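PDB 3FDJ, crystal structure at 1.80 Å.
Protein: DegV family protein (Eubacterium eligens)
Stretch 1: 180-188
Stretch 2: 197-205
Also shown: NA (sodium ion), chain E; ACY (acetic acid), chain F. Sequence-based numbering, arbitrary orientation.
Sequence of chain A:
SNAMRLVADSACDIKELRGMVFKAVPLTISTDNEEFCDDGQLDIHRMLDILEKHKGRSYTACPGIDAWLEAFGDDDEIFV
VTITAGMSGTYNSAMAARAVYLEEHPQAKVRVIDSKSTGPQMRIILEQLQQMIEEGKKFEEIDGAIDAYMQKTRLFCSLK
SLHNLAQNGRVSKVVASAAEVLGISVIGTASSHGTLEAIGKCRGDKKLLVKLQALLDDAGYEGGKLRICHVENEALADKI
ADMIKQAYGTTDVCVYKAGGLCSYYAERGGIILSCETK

Stretch 1 (180-188) EVLGISVIG
Stretch 2 (197-205) EAIGKCRGD

At the apolar centre of this contact lies Ile187 (chi1 m, chi2 t), whose branched side chain spans the partner strand: its CD1 is 3.8 Å from Cys202 CB and its CG2 4.2 Å from Ile199 CB. Cys202 (chi1 t) is compact and mostly apolar, so it packs closely here; Gly200, opposite Ile187, contributes no side chain. On the other face, Val186 (t) sets CG1 4.0 Å from Ala198 CB, while Ile184 (m, m) brings CG2 to 3.9 Å from Lys201 CB, using the aliphatic base of an exposed lysine (chi1 p).

The central parts of both segments are extended, and these strands run antiparallel, with 139° between their N-to-C directions. Ser185 pairs with Cys202 (CA to CA 5.1 Å), Val186 with Lys201 (4.4 Å) and Ile187 with Gly200 (5.3 Å). Ser185 N donates to Cys202 O (2.9 Å), Cys202 N to Ser185 O (2.8 Å), and Ile187 N to Gly200 O (2.7 Å). The register then slips by one residue, so Gly188 faces Ala198 (CA to CA 4.2 Å). At this bulge Ile199 has phi/psi -95/-37, and Ile187 O accepts from Ile199 N (2.7 Å) and, weakly, Gly200 N (3.3 Å).

Outward, Val181 to Ile184 form a type II turn, closed by Ile184 N to Val181 O at 3.1 Å. Gly183 suits its phi/psi of 93/-2; a CB there would also lie 2.5 Å from Arg203 NH2. Arg203 (t, t, m, chi4 -76°) reaches back along the turn: NH1 donates to Leu182 O (3.0 Å), and Gly183 O lies over one guanidinium face. Its NE and NH1 also bind acetic acid, at OXT (2.6 Å) and O (3.0 Å) respectively. One water bridges the polar edge, donating to Gly183 O and accepting from Gly204 N, both at 2.9 Å. Ile184 O coordinates the sodium ion NA at 2.4 Å.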

# COMPACT_ATOMS: atom_id res chain seq x y z
N GLU A 180 -18.80 -10.71 6.74
CA GLU A 180 -18.96 -12.06 7.28
C GLU A 180 -19.97 -12.86 6.49
O GLU A 180 -19.96 -14.10 6.56
CB GLU A 180 -19.33 -12.02 8.77
CG GLU A 180 -18.15 -11.57 9.65
CD GLU A 180 -18.57 -11.13 11.06
OE1 GLU A 180 -19.67 -11.50 11.53
OE2 GLU A 180 -17.78 -10.40 11.71
N VAL A 181 -20.86 -12.18 5.75
CA VAL A 181 -21.87 -12.85 4.92
C VAL A 181 -21.21 -13.31 3.62
O VAL A 181 -20.50 -12.53 2.97
CB VAL A 181 -23.06 -11.91 4.62
CG1 VAL A 181 -24.02 -12.51 3.59
CG2 VAL A 181 -23.81 -11.60 5.92
N LEU A 182 -21.43 -14.57 3.25
CA LEU A 182 -20.77 -15.14 2.05
C LEU A 182 -21.23 -14.44 0.78
O LEU A 182 -22.43 -14.35 0.51
CB LEU A 182 -21.08 -16.63 1.93
CG LEU A 182 -20.32 -17.38 0.83
CD1 LEU A 182 -18.83 -17.49 1.17
CD2 LEU A 182 -20.94 -18.73 0.60
N GLY A 183 -20.26 -13.94 0.01
CA GLY A 183 -20.55 -13.20 -1.22
C GLY A 183 -20.65 -11.68 -1.08
O GLY A 183 -20.88 -10.98 -2.07
N ILE A 184 -20.52 -11.17 0.15
CA ILE A 184 -20.52 -9.74 0.39
C ILE A 184 -19.10 -9.25 0.60
O ILE A 184 -18.37 -9.79 1.43
CB ILE A 184 -21.38 -9.34 1.63
CG1 ILE A 184 -22.82 -9.77 1.43
CG2 ILE A 184 -21.35 -7.82 1.84
CD1 ILE A 184 -23.46 -9.20 0.15
N SER A 185 -18.74 -8.19 -0.14
CA SER A 185 -17.51 -7.44 0.08
C SER A 185 -17.80 -6.07 0.63
O SER A 185 -18.88 -5.54 0.43
CB SER A 185 -16.79 -7.27 -1.25
OG SER A 185 -16.40 -8.52 -1.77
N VAL A 186 -16.82 -5.49 1.31
CA VAL A 186 -16.87 -4.11 1.77
C VAL A 186 -15.96 -3.28 0.92
O VAL A 186 -14.79 -3.65 0.68
CB VAL A 186 -16.47 -3.95 3.24
CG1 VAL A 186 -16.33 -2.45 3.63
CG2 VAL A 186 -17.47 -4.71 4.13
N ILE A 187 -16.50 -2.17 0.43
CA ILE A 187 -15.74 -1.21 -0.37
C ILE A 187 -15.26 -0.09 0.55
O ILE A 187 -16.04 0.47 1.34
CB ILE A 187 -16.61 -0.62 -1.50
CG1 ILE A 187 -17.13 -1.71 -2.42
CG2 ILE A 187 -15.79 0.40 -2.32
CD1 ILE A 187 -18.20 -1.19 -3.43
N GLY A 188 -13.98 0.24 0.47
CA GLY A 188 -13.40 1.29 1.29
C GLY A 188 -12.58 2.28 0.49
O GLY A 188 -12.31 2.09 -0.71
N GLU A 197 -11.87 4.03 5.45
CA GLU A 197 -13.21 4.58 5.52
C GLU A 197 -14.11 3.68 4.68
O GLU A 197 -13.91 3.60 3.49
CB GLU A 197 -13.18 5.98 4.93
CG GLU A 197 -14.42 6.79 5.04
CD GLU A 197 -14.06 8.26 5.03
OE1 GLU A 197 -13.60 8.73 3.96
OE2 GLU A 197 -14.16 8.92 6.09
N ALA A 198 -15.08 3.02 5.29
CA ALA A 198 -15.96 2.12 4.54
C ALA A 198 -16.99 2.95 3.76
O ALA A 198 -17.62 3.85 4.30
CB ALA A 198 -16.65 1.11 5.50
N ILE A 199 -17.12 2.66 2.47
CA ILE A 199 -18.00 3.37 1.56
C ILE A 199 -19.32 2.62 1.46
O ILE A 199 -20.38 3.22 1.33
CB ILE A 199 -17.37 3.43 0.14
CG1 ILE A 199 -16.28 4.49 0.07
CG2 ILE A 199 -18.47 3.70 -0.93
CD1 ILE A 199 -15.57 4.54 -1.24
N GLY A 200 -19.26 1.30 1.48
CA GLY A 200 -20.45 0.49 1.38
C GLY A 200 -20.16 -0.97 1.13
O GLY A 200 -19.04 -1.38 1.08
N LYS A 201 -21.21 -1.75 0.98
CA LYS A 201 -21.07 -3.19 0.76
C LYS A 201 -21.38 -3.48 -0.67
O LYS A 201 -21.99 -2.66 -1.37
CB LYS A 201 -22.04 -3.96 1.65
CG LYS A 201 -23.46 -3.95 1.16
CD LYS A 201 -24.42 -4.43 2.19
CE LYS A 201 -25.18 -5.60 1.73
NZ LYS A 201 -25.86 -6.24 2.88
N CYS A 202 -21.02 -4.67 -1.12
CA CYS A 202 -21.22 -5.00 -2.48
C CYS A 202 -21.40 -6.50 -2.68
O CYS A 202 -20.59 -7.29 -2.21
CB CYS A 202 -19.99 -4.51 -3.20
SG CYS A 202 -20.19 -4.52 -4.87
N ARG A 203 -22.46 -6.91 -3.38
CA ARG A 203 -22.63 -8.32 -3.74
C ARG A 203 -22.21 -8.62 -5.19
O ARG A 203 -23.01 -8.44 -6.15
CB ARG A 203 -24.08 -8.79 -3.53
CG ARG A 203 -24.23 -10.29 -3.86
CD ARG A 203 -25.56 -10.93 -3.41
NE ARG A 203 -25.49 -11.37 -2.02
CZ ARG A 203 -24.86 -12.46 -1.59
NH1 ARG A 203 -24.84 -12.74 -0.29
NH2 ARG A 203 -24.24 -13.28 -2.44
N GLY A 204 -20.99 -9.08 -5.34
CA GLY A 204 -20.49 -9.62 -6.60
C GLY A 204 -19.66 -8.66 -7.41
O GLY A 204 -19.73 -7.44 -7.23
N ASP A 205 -18.90 -9.23 -8.34
CA ASP A 205 -17.97 -8.48 -9.17
C ASP A 205 -18.63 -7.40 -10.03
O ASP A 205 -18.12 -6.27 -10.11
CB ASP A 205 -17.22 -9.41 -10.10
CG ASP A 205 -16.36 -10.44 -9.35
OD1 ASP A 205 -16.10 -10.27 -8.14
OD2 ASP A 205 -15.92 -11.41 -10.03
NA NA E . -17.61 -11.74 2.51
C ACY F . -27.11 -9.70 0.33
O ACY F . -26.47 -10.54 1.01
OXT ACY F . -26.86 -9.47 -0.88
CH3 ACY F . -28.22 -8.96 1.01
O HOH W 1 -18.76 -9.64 -3.58
O HOH W 2 -17.33 -12.56 0.56
O HOH W 3 -17.12 -13.84 3.25